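Local coordinates for 1-deoxy-D-xylulose 5-phosphate reductoisomerase (Zymomonas mobilis, PDB 1R0K), which catalyses the NADPH-dependent rearrangement and reduction of 1-deoxy-D-xylulose 5-phosphate to 2-C-methyl-D-erythritol 4-phosphate, a step of isoprenoid biosynthesis that requires a divalent metal ion, at residues Thr6-Gly11 and Val33-Ala38; Trp96-Ile101 and Ala121-Glu126; Ala105-Thr110 and Ser363-Val368; Gly117-Leu122 and Gly143-Pro148. One frame throughout, in Å; residues are numbered along the deposited sequence.

Contact 1: residues Thr6-Gly11 and Val33-Ala38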
loop_
_atom_site.group_PDB
_atom_site.type_symbol
_atom_site.label_atom_id
_atom_site.label_comp_id
_atom_site.label_asym_id
_atom_site.label_seq_id
_atom_site.Cartn_x
_atom_site.Cartn_y
_atom_site.Cartn_z
ATOM N N THR B 6 -6.979 20.471 19.998
ATOM C CA THR B 6 -8.298 20.235 20.575
ATOM C C THR B 6 -9.080 19.140 19.849
ATOM O O THR B 6 -9.118 19.099 18.617
ATOM C CB THR B 6 -9.136 21.531 20.587
ATOM O OG1 THR B 6 -9.228 22.063 19.257
ATOM C CG2 THR B 6 -8.485 22.568 21.493
ATOM N N VAL B 7 -9.708 18.261 20.623
ATOM C CA VAL B 7 -10.473 17.161 20.056
ATOM C C VAL B 7 -11.850 16.971 20.682
ATOM O O VAL B 7 -12.051 17.193 21.881
ATOM C CB VAL B 7 -9.711 15.827 20.192
ATOM C CG1 VAL B 7 -8.369 15.918 19.497
ATOM C CG2 VAL B 7 -9.522 15.478 21.663
ATOM N N THR B 8 -12.798 16.562 19.848
ATOM C CA THR B 8 -14.154 16.290 20.290
ATOM C C THR B 8 -14.546 14.923 19.760
ATOM O O THR B 8 -14.277 14.594 18.602
ATOM C CB THR B 8 -15.148 17.348 19.775
ATOM O OG1 THR B 8 -15.053 18.523 20.588
ATOM C CG2 THR B 8 -16.574 16.820 19.817
ATOM N N VAL B 9 -15.163 14.123 20.617
ATOM C CA VAL B 9 -15.593 12.796 20.220
ATOM C C VAL B 9 -17.107 12.691 20.334
ATOM O O VAL B 9 -17.665 12.708 21.434
ATOM C CB VAL B 9 -14.946 11.711 21.095
ATOM C CG1 VAL B 9 -15.329 10.324 20.575
ATOM C CG2 VAL B 9 -13.437 11.886 21.105
ATOM N N LEU B 10 -17.764 12.610 19.185
ATOM C CA LEU B 10 -19.213 12.476 19.133
ATOM C C LEU B 10 -19.480 10.972 19.136
ATOM O O LEU B 10 -19.157 10.284 18.171
ATOM C CB LEU B 10 -19.749 13.122 17.853
ATOM C CG LEU B 10 -19.303 14.572 17.627
ATOM C CD1 LEU B 10 -19.834 15.055 16.291
ATOM C CD2 LEU B 10 -19.814 15.466 18.771
ATOM N N GLY B 11 -20.058 10.467 20.224
ATOM C CA GLY B 11 -20.322 9.042 20.340
ATOM C C GLY B 11 -19.070 8.413 20.928
ATOM O O GLY B 11 -18.452 7.538 20.327
ATOM N N VAL B 33 -9.241 17.609 25.222
ATOM C CA VAL B 33 -10.621 17.238 24.965
ATOM C C VAL B 33 -11.608 18.372 25.203
ATOM O O VAL B 33 -11.678 18.927 26.298
ATOM C CB VAL B 33 -11.034 16.044 25.832
ATOM C CG1 VAL B 33 -12.482 15.677 25.561
ATOM C CG2 VAL B 33 -10.126 14.862 25.539
ATOM N N ILE B 34 -12.369 18.709 24.169
ATOM C CA ILE B 34 -13.372 19.753 24.274
ATOM C C ILE B 34 -14.681 19.112 24.722
ATOM O O ILE B 34 -15.067 19.215 25.884
ATOM C CB ILE B 34 -13.592 20.468 22.919
ATOM C CG1 ILE B 34 -12.280 21.096 22.439
ATOM C CG2 ILE B 34 -14.658 21.551 23.064
ATOM C CD1 ILE B 34 -11.699 22.120 23.392
ATOM N N ALA B 35 -15.360 18.434 23.805
ATOM C CA ALA B 35 -16.618 17.794 24.152
ATOM C C ALA B 35 -16.627 16.298 23.896
ATOM O O ALA B 35 -15.950 15.797 22.999
ATOM C CB ALA B 35 -17.761 18.446 23.392
ATOM N N LEU B 36 -17.390 15.589 24.718
ATOM C CA LEU B 36 -17.570 14.154 24.571
ATOM C C LEU B 36 -19.075 13.973 24.633
ATOM O O LEU B 36 -19.745 14.646 25.413
ATOM C CB LEU B 36 -16.920 13.384 25.722
ATOM C CG LEU B 36 -15.400 13.431 25.883
ATOM C CD1 LEU B 36 -15.008 12.467 26.998
ATOM C CD2 LEU B 36 -14.704 13.044 24.574
ATOM N N THR B 37 -19.620 13.089 23.808
ATOM C CA THR B 37 -21.056 12.868 23.840
ATOM C C THR B 37 -21.339 11.380 23.856
ATOM O O THR B 37 -20.508 10.576 23.439
ATOM C CB THR B 37 -21.763 13.464 22.611
ATOM O OG1 THR B 37 -21.599 12.586 21.489
ATOM C CG2 THR B 37 -21.189 14.832 22.279
ATOM N N ALA B 38 -22.515 11.023 24.354
ATOM C CA ALA B 38 -22.937 9.633 24.403
ATOM C C ALA B 38 -24.435 9.623 24.139
ATOM O O ALA B 38 -25.053 10.679 24.017
ATOM C CB ALA B 38 -22.626 9.028 25.767
#
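Thr-37 turns its OG1 between its own backbone N and carbonyl carbon (chi1 79°), which brings the hydroxyl up to Gly-11, while Thr-8 sets OG1 beside its own N (chi1 -79°), facing Ala-35. Both threonines work at the seam between strands 5-10 and 31-38, which with helix 15-25 form the first beta-alpha-beta unit of the Rossmann-type NADPH domain. The strands run parallel, and the register slips by one residue between Val-7 and Val-9, a beta bulge on the 33-38 side. Val-7 O takes Ile-34 N at 2.8 Å, and Val-9 N then reaches Ala-35 O; in the slipped part Ala-35 N turns instead to Thr-8 OG1, 3.2 Å away. A side chain thus serves an amide that the shifted register leads off the regular backbone pattern. On the Val-7 and Val-9 face, Leu-36 lies alongside Val-9, its CD2 3.7 Å from Val-9 CB, and helix 15-25 packs over this face through Ile-24. Thr-6 CB meets Ile-34 CG1, and the Thr-6 hydroxyl bonds to Asp-95 N. At the C-terminal end, beside the predicted NADPH-binding residues Thr-13 and Gly-14, Gly-11 N gives its firmer bond to Thr-37 OG1, 2.9 Å, and a weak one to Thr-37 O.

Contact 2: residues Trp96-Ile101 and Ala121-Glu126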
loop_
_atom_site.group_PDB
_atom_site.type_symbol
_atom_site.label_atom_id
_atom_site.label_comp_id
_atom_site.label_asym_id
_atom_site.label_seq_id
_atom_site.Cartn_x
_atom_site.Cartn_y
_atom_site.Cartn_z
ATOM N N TRP B 96 -10.031 18.669 15.790
ATOM C CA TRP B 96 -10.226 17.301 15.336
ATOM C C TRP B 96 -11.496 16.755 15.965
ATOM O O TRP B 96 -11.646 16.771 17.186
ATOM C CB TRP B 96 -9.042 16.430 15.743
ATOM C CG TRP B 96 -9.057 15.067 15.132
ATOM C CD1 TRP B 96 -8.587 14.717 13.899
ATOM C CD2 TRP B 96 -9.540 13.859 15.735
ATOM N NE1 TRP B 96 -8.740 13.365 13.699
ATOM C CE2 TRP B 96 -9.323 12.814 14.808
ATOM C CE3 TRP B 96 -10.135 13.558 16.970
ATOM C CZ2 TRP B 96 -9.678 11.485 15.077
ATOM C CZ3 TRP B 96 -10.491 12.237 17.240
ATOM C CH2 TRP B 96 -10.260 11.216 16.295
ATOM N N THR B 97 -12.404 16.271 15.124
ATOM C CA THR B 97 -13.674 15.736 15.594
ATOM C C THR B 97 -13.927 14.320 15.119
ATOM O O THR B 97 -13.906 14.046 13.921
ATOM C CB THR B 97 -14.872 16.586 15.102
ATOM O OG1 THR B 97 -14.749 17.923 15.593
ATOM C CG2 THR B 97 -16.197 15.982 15.588
ATOM N N MET B 98 -14.166 13.420 16.064
ATOM C CA MET B 98 -14.486 12.044 15.727
ATOM C C MET B 98 -16.009 12.009 15.673
ATOM O O MET B 98 -16.674 12.194 16.692
ATOM C CB MET B 98 -13.965 11.084 16.807
ATOM C CG MET B 98 -14.518 9.664 16.703
ATOM S SD MET B 98 -14.283 8.888 15.084
ATOM C CE MET B 98 -12.582 8.429 15.194
ATOM N N ALA B 99 -16.559 11.806 14.479
ATOM C CA ALA B 99 -18.005 11.754 14.298
ATOM C C ALA B 99 -18.409 10.293 14.357
ATOM O O ALA B 99 -18.406 9.598 13.339
ATOM C CB ALA B 99 -18.384 12.347 12.960
ATOM N N ALA B 100 -18.767 9.831 15.551
ATOM C CA ALA B 100 -19.125 8.436 15.731
ATOM C C ALA B 100 -20.542 8.174 16.231
ATOM O O ALA B 100 -20.836 7.081 16.707
ATOM C CB ALA B 100 -18.110 7.770 16.649
ATOM N N ILE B 101 -21.413 9.172 16.138
ATOM C CA ILE B 101 -22.805 8.993 16.543
ATOM C C ILE B 101 -23.444 8.223 15.386
ATOM O O ILE B 101 -23.394 8.678 14.250
ATOM C CB ILE B 101 -23.530 10.350 16.696
ATOM C CG1 ILE B 101 -22.880 11.164 17.822
ATOM C CG2 ILE B 101 -25.016 10.119 16.994
ATOM C CD1 ILE B 101 -23.367 12.596 17.893
ATOM N N ALA B 121 -13.017 13.135 11.498
ATOM C CA ALA B 121 -12.781 11.708 11.271
ATOM C C ALA B 121 -14.207 11.156 11.226
ATOM O O ALA B 121 -14.927 11.187 12.227
ATOM C CB ALA B 121 -11.984 11.098 12.444
ATOM N N LEU B 122 -14.615 10.664 10.060
ATOM C CA LEU B 122 -15.980 10.181 9.869
ATOM C C LEU B 122 -16.221 8.688 10.026
ATOM O O LEU B 122 -15.681 7.877 9.279
ATOM C CB LEU B 122 -16.485 10.622 8.492
ATOM C CG LEU B 122 -17.914 10.214 8.101
ATOM C CD1 LEU B 122 -18.906 10.797 9.095
ATOM C CD2 LEU B 122 -18.224 10.712 6.692
ATOM N N ALA B 123 -17.057 8.346 11.005
ATOM C CA ALA B 123 -17.422 6.963 11.281
ATOM C C ALA B 123 -18.914 6.761 10.978
ATOM O O ALA B 123 -19.323 5.687 10.535
ATOM C CB ALA B 123 -17.125 6.626 12.738
ATOM N N ASN B 124 -19.721 7.792 11.215
ATOM C CA ASN B 124 -21.162 7.729 10.946
ATOM C C ASN B 124 -21.394 7.369 9.477
ATOM O O ASN B 124 -20.904 8.053 8.581
ATOM C CB ASN B 124 -21.817 9.080 11.268
ATOM C CG ASN B 124 -23.280 9.143 10.838
ATOM O OD1 ASN B 124 -23.591 9.482 9.694
ATOM N ND2 ASN B 124 -24.182 8.804 11.753
ATOM N N LYS B 125 -22.152 6.302 9.237
ATOM C CA LYS B 125 -22.413 5.835 7.876
ATOM C C LYS B 125 -23.523 6.565 7.112
ATOM O O LYS B 125 -23.426 6.746 5.898
ATOM C CB LYS B 125 -22.720 4.336 7.899
ATOM C CG LYS B 125 -21.597 3.486 8.479
ATOM C CD LYS B 125 -22.000 2.018 8.551
ATOM C CE LYS B 125 -20.860 1.153 9.061
ATOM N NZ LYS B 125 -20.509 1.482 10.468
ATOM N N GLU B 126 -24.578 6.973 7.810
ATOM C CA GLU B 126 -25.682 7.667 7.151
ATOM C C GLU B 126 -25.210 8.937 6.449
ATOM O O GLU B 126 -25.763 9.333 5.418
ATOM C CB GLU B 126 -26.777 8.025 8.162
ATOM C CG GLU B 126 -27.626 6.852 8.655
ATOM C CD GLU B 126 -26.851 5.870 9.515
ATOM O OE1 GLU B 126 -25.827 6.269 10.116
ATOM O OE2 GLU B 126 -27.282 4.698 9.607
#
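Ala-121 CB sits beside the indole of Trp-96 and next to the bent end of Met-98, on the same face of the sheet. The tryptophan approaches with its six-membered ring, CZ2 lying 3.5 Å from Ala-121 CB, an oblique meeting in which CE2 is the next ring atom. NE1 of the indole is held by Thr-273 O. Met-98 folds at chi2 (54°) and chi3 (78°), and its CE comes to 3.9 Å from Ala-121 CB while SD passes Ala-123 CB. On the reverse face, Ala-99 CB meets Leu-122 CD1.

Between these faces the parallel backbones are joined from Thr-97 O to Ala-121 N and from Ala-121 O to Ala-99 N. Ala-99 O then accepts twice, from Ala-123 N at 3.0 Å and Asn-124 N at 3.1 Å, which arrive from opposite faces of the carbonyl plane. Asn-124 extends its amide across the opening ends of the segments: ND2 meets Ile-101 O at 2.6 Å, the nitrogen in the carbonyl plane of Ile-101 and the oxygen close to the amide plane of Asn-124. ND2 also donates to Gly-103 O, and OD1 bonds to Ser-127 OG. An alanine here would probably leave Ile-101 O and Gly-103 O without this donor and let the loop after strand 96-99 drift from the start of the next helix.

The loops at the C-terminal ends of the parallel strands form the cofactor-binding edge of a Rossmann fold, consistent with the predicted NADPH contacts of Asn-124 and Glu-126.

Contact 3: residues Ala105-Thr110 and Ser363-Val368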
loop_
_atom_site.group_PDB
_atom_site.type_symbol
_atom_site.label_atom_id
_atom_site.label_comp_id
_atom_site.label_asym_id
_atom_site.label_seq_id
_atom_site.Cartn_x
_atom_site.Cartn_y
_atom_site.Cartn_z
ATOM N N ALA B 105 -29.571 10.039 13.552
ATOM C CA ALA B 105 -29.472 10.901 14.726
ATOM C C ALA B 105 -28.110 11.582 14.821
ATOM O O ALA B 105 -27.919 12.498 15.618
ATOM C CB ALA B 105 -29.743 10.095 15.988
ATOM N N GLY B 106 -27.164 11.136 14.005
ATOM C CA GLY B 106 -25.842 11.729 14.039
ATOM C C GLY B 106 -25.587 12.686 12.892
ATOM O O GLY B 106 -24.568 13.376 12.878
ATOM N N LEU B 107 -26.513 12.742 11.936
ATOM C CA LEU B 107 -26.359 13.614 10.770
ATOM C C LEU B 107 -26.160 15.099 11.087
ATOM O O LEU B 107 -25.228 15.732 10.579
ATOM C CB LEU B 107 -27.560 13.454 9.829
ATOM C CG LEU B 107 -27.711 12.109 9.106
ATOM C CD1 LEU B 107 -28.968 12.134 8.251
ATOM C CD2 LEU B 107 -26.484 11.836 8.239
ATOM N N LYS B 108 -27.038 15.652 11.916
ATOM C CA LYS B 108 -26.976 17.065 12.282
ATOM C C LYS B 108 -25.653 17.504 12.896
ATOM O O LYS B 108 -25.078 18.510 12.485
ATOM C CB LYS B 108 -28.111 17.407 13.246
ATOM C CG LYS B 108 -29.455 17.620 12.582
ATOM C CD LYS B 108 -29.453 18.903 11.783
ATOM C CE LYS B 108 -30.840 19.224 11.251
ATOM N NZ LYS B 108 -30.848 20.528 10.528
ATOM N N ALA B 109 -25.173 16.758 13.887
ATOM C CA ALA B 109 -23.917 17.100 14.545
ATOM C C ALA B 109 -22.746 16.902 13.591
ATOM O O ALA B 109 -21.799 17.691 13.583
ATOM C CB ALA B 109 -23.724 16.238 15.794
ATOM N N THR B 110 -22.814 15.842 12.793
ATOM C CA THR B 110 -21.752 15.542 11.838
ATOM C C THR B 110 -21.627 16.679 10.830
ATOM O O THR B 110 -20.531 17.171 10.567
ATOM C CB THR B 110 -22.035 14.210 11.108
ATOM O OG1 THR B 110 -22.056 13.143 12.065
ATOM C CG2 THR B 110 -20.964 13.919 10.071
ATOM N N SER B 363 -31.938 18.266 -0.805
ATOM C CA SER B 363 -31.219 19.529 -0.932
ATOM C C SER B 363 -30.758 20.005 0.446
ATOM O O SER B 363 -29.993 20.960 0.558
ATOM C CB SER B 363 -32.105 20.598 -1.580
ATOM O OG SER B 363 -33.137 21.006 -0.702
ATOM N N SER B 364 -31.225 19.323 1.490
ATOM C CA SER B 364 -30.868 19.656 2.870
ATOM C C SER B 364 -31.059 18.411 3.728
ATOM O O SER B 364 -31.676 17.442 3.285
ATOM C CB SER B 364 -31.780 20.758 3.403
ATOM O OG SER B 364 -33.092 20.259 3.610
ATOM N N LEU B 365 -30.539 18.433 4.952
ATOM C CA LEU B 365 -30.699 17.288 5.840
ATOM C C LEU B 365 -32.184 17.073 6.123
ATOM O O LEU B 365 -32.631 15.941 6.330
ATOM C CB LEU B 365 -29.943 17.499 7.161
ATOM C CG LEU B 365 -28.418 17.349 7.123
ATOM C CD1 LEU B 365 -27.855 17.507 8.531
ATOM C CD2 LEU B 365 -28.047 15.985 6.547
ATOM N N GLU B 366 -32.953 18.160 6.127
ATOM C CA GLU B 366 -34.384 18.053 6.376
ATOM C C GLU B 366 -35.035 17.147 5.329
ATOM O O GLU B 366 -35.929 16.363 5.655
ATOM C CB GLU B 366 -35.033 19.440 6.366
ATOM C CG GLU B 366 -34.621 20.321 7.543
ATOM C CD GLU B 366 -33.108 20.462 7.686
ATOM O OE1 GLU B 366 -32.447 20.977 6.752
ATOM O OE2 GLU B 366 -32.577 20.052 8.742
ATOM N N ASP B 367 -34.583 17.248 4.079
ATOM C CA ASP B 367 -35.121 16.407 3.008
ATOM C C ASP B 367 -34.717 14.948 3.242
ATOM O O ASP B 367 -35.503 14.030 3.015
ATOM C CB ASP B 367 -34.601 16.845 1.632
ATOM C CG ASP B 367 -35.141 18.198 1.196
ATOM O OD1 ASP B 367 -36.217 18.604 1.674
ATOM O OD2 ASP B 367 -34.493 18.848 0.355
ATOM N N VAL B 368 -33.482 14.742 3.689
ATOM C CA VAL B 368 -32.992 13.394 3.950
ATOM C C VAL B 368 -33.861 12.709 5.007
ATOM O O VAL B 368 -34.306 11.579 4.813
ATOM C CB VAL B 368 -31.524 13.420 4.421
ATOM C CG1 VAL B 368 -31.056 12.008 4.786
ATOM C CG2 VAL B 368 -30.642 13.999 3.317
#
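Leu-107 and Leu-365 press together where helix 107-115 of the Rossmann-type domain meets the first turn of the C-terminal helix 365-385, a helix-to-helix contact between parts of the chain far apart in sequence. The packed part is apolar. Leu-365 CD1 rests 3.8 Å from Leu-107 O and 3.9 Å from Lys-108 CA, and its CD2 faces Leu-107 CB. Leu-107 in turn sends CD1 across Val-368, 4.0 Å from CG1. Met-135 of helix 132-142 touches both leucines, and Phe-369 adds to the covering of Leu-107.

The outer side carries two exposed charged residues. Lys-108 and Leu-365 run antiparallel past one another, leaving the aliphatic CD of the lysine against Leu-365 CD1. Lys-108 bends at chi2 (-70°), then runs extended; Glu-366, bent at its own chi2 (54°), meets it at about a right angle. At the N-cap of helix 365-385, Ser-364 OG accepts a weak bond from Asp-367 N, and Asp-367 OD2 takes both the N and OG of Ser-363. The salt bridge itself joins Lys-108 NZ to Glu-366 OE2 at a short 2.5 Å, on the syn side of the carboxylate and 22° out of its plane.

Contact 4: residues Gly117-Leu122 and Gly143-Pro148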
loop_
_atom_site.group_PDB
_atom_site.type_symbol
_atom_site.label_atom_id
_atom_site.label_comp_id
_atom_site.label_asym_id
_atom_site.label_seq_id
_atom_site.Cartn_x
_atom_site.Cartn_y
_atom_site.Cartn_z
ATOM N N GLY B 117 -15.200 23.502 9.174
ATOM C CA GLY B 117 -14.017 23.477 8.333
ATOM C C GLY B 117 -12.695 22.932 8.832
ATOM O O GLY B 117 -11.686 23.099 8.152
ATOM N N LYS B 118 -12.668 22.285 9.992
ATOM C CA LYS B 118 -11.409 21.738 10.483
ATOM C C LYS B 118 -11.261 20.283 10.057
ATOM O O LYS B 118 -11.505 19.949 8.895
ATOM C CB LYS B 118 -11.323 21.878 12.006
ATOM C CG LYS B 118 -11.443 23.316 12.481
ATOM C CD LYS B 118 -10.478 24.207 11.721
ATOM C CE LYS B 118 -10.753 25.676 11.987
ATOM N NZ LYS B 118 -9.826 26.546 11.203
ATOM N N THR B 119 -10.861 19.413 10.979
ATOM C CA THR B 119 -10.693 18.003 10.636
ATOM C C THR B 119 -11.789 17.144 11.248
ATOM O O THR B 119 -12.087 17.240 12.440
ATOM C CB THR B 119 -9.308 17.473 11.086
ATOM O OG1 THR B 119 -8.281 18.250 10.460
ATOM C CG2 THR B 119 -9.122 16.015 10.673
ATOM N N VAL B 120 -12.399 16.311 10.411
ATOM C CA VAL B 120 -13.464 15.426 10.855
ATOM C C VAL B 120 -13.160 13.982 10.486
ATOM O O VAL B 120 -13.030 13.649 9.305
ATOM C CB VAL B 120 -14.817 15.809 10.218
ATOM C CG1 VAL B 120 -15.921 14.888 10.727
ATOM C CG2 VAL B 120 -15.146 17.265 10.533
ATOM N N ALA B 121 -13.017 13.135 11.498
ATOM C CA ALA B 121 -12.781 11.708 11.271
ATOM C C ALA B 121 -14.207 11.156 11.226
ATOM O O ALA B 121 -14.927 11.187 12.227
ATOM C CB ALA B 121 -11.984 11.098 12.444
ATOM N N LEU B 122 -14.615 10.664 10.060
ATOM C CA LEU B 122 -15.980 10.181 9.869
ATOM C C LEU B 122 -16.221 8.688 10.026
ATOM O O LEU B 122 -15.681 7.877 9.279
ATOM C CB LEU B 122 -16.485 10.622 8.492
ATOM C CG LEU B 122 -17.914 10.214 8.101
ATOM C CD1 LEU B 122 -18.906 10.797 9.095
ATOM C CD2 LEU B 122 -18.224 10.712 6.692
ATOM N N GLY B 143 -13.721 23.765 3.149
ATOM C CA GLY B 143 -12.336 23.322 3.142
ATOM C C GLY B 143 -12.037 22.344 4.260
ATOM O O GLY B 143 -10.931 22.306 4.801
ATOM N N THR B 144 -13.039 21.541 4.596
ATOM C CA THR B 144 -12.923 20.557 5.657
ATOM C C THR B 144 -12.003 19.402 5.278
ATOM O O THR B 144 -11.962 18.972 4.123
ATOM C CB THR B 144 -14.302 19.960 5.988
ATOM O OG1 THR B 144 -15.241 21.019 6.186
ATOM C CG2 THR B 144 -14.238 19.097 7.247
ATOM N N THR B 145 -11.260 18.901 6.258
ATOM C CA THR B 145 -10.404 17.754 6.029
ATOM C C THR B 145 -11.236 16.568 6.499
ATOM O O THR B 145 -11.443 16.388 7.700
ATOM C CB THR B 145 -9.115 17.817 6.857
ATOM O OG1 THR B 145 -8.334 18.941 6.436
ATOM C CG2 THR B 145 -8.301 16.536 6.668
ATOM N N LEU B 146 -11.730 15.774 5.552
ATOM C CA LEU B 146 -12.558 14.618 5.890
ATOM C C LEU B 146 -11.750 13.321 5.833
ATOM O O LEU B 146 -11.210 12.963 4.784
ATOM C CB LEU B 146 -13.745 14.533 4.924
ATOM C CG LEU B 146 -14.794 13.481 5.267
ATOM C CD1 LEU B 146 -15.532 13.903 6.525
ATOM C CD2 LEU B 146 -15.762 13.322 4.098
ATOM N N LEU B 147 -11.669 12.619 6.960
ATOM C CA LEU B 147 -10.913 11.376 7.024
ATOM C C LEU B 147 -11.830 10.217 7.404
ATOM O O LEU B 147 -12.388 10.193 8.498
ATOM C CB LEU B 147 -9.784 11.514 8.050
ATOM C CG LEU B 147 -8.883 12.738 7.841
ATOM C CD1 LEU B 147 -7.991 12.955 9.066
ATOM C CD2 LEU B 147 -8.046 12.546 6.576
ATOM N N PRO B 148 -11.999 9.241 6.494
ATOM C CA PRO B 148 -12.860 8.077 6.744
ATOM C C PRO B 148 -12.252 7.146 7.789
ATOM O O PRO B 148 -11.073 6.800 7.713
ATOM C CB PRO B 148 -12.964 7.428 5.371
ATOM C CG PRO B 148 -11.595 7.717 4.774
ATOM C CD PRO B 148 -11.365 9.162 5.164
#
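Thr-119 meets two side chains of the neighbouring strand, Thr-145 and Leu-147. Its CB lies 4.1 Å from Thr-145 O. From there OG1, beside the backbone N (chi1 -59°), approaches Thr-145 CB at 3.7 Å, the two threonine side chains running alongside one another in one direction. The other branch, CG2, is anti to the backbone N and ends 3.6 Å from Leu-147 CD1. A glycine here would probably leave Leu-147 CD1 without its methyl neighbour and open a gap beside Thr-145.

The backbones are parallel and regular: Lys-118 O takes Thr-145 N, Val-120 pairs through its N with Thr-145 O and through its O with Leu-147 N, and Leu-122 N closes on Leu-147 O at 2.8 Å. On the face of Val-120 and Leu-122, Leu-146 CD1 reaches Leu-122 CB, 3.9 Å away. Where the strands begin, Thr-144 CG2 meets Val-120 CG2, while its OG1 bonds to Ile-114 O near the end of helix 107-115. Gly-117 and Gly-143 each leave a helix with positive phi.

Strand 145-148 is the outermost on this side of the seven-stranded parallel sheet; Trp-276 and Thr-273 adjoin Leu-147 on one face, and helix 151-159 meets Pro-148.

Overall arrangement
From the N terminus, contact 1 closes first, where strand 31-38 returns beside strand 5-10 after helix 15-25. Strand 96-99 then takes the other side of strand 5-10, with Leu-10 linking contacts 1 and 2 through its backbone. Contact 2 closes at 121-126, after helix 107-115. Contact 4 opens on strand 119-122, which it shares with contact 2, and closes at 143-148, adding the outermost strand of the sheet. Contact 3 opens on helix 107-115, within the span of contact 2, and closes only at 363-368: it crosses contact 2 and encloses contact 4. Leu-107 and Lys-108 hold the C-terminal helix, while Thr-110 packs on Ala-99 and Leu-122 of the Rossmann-type sheet.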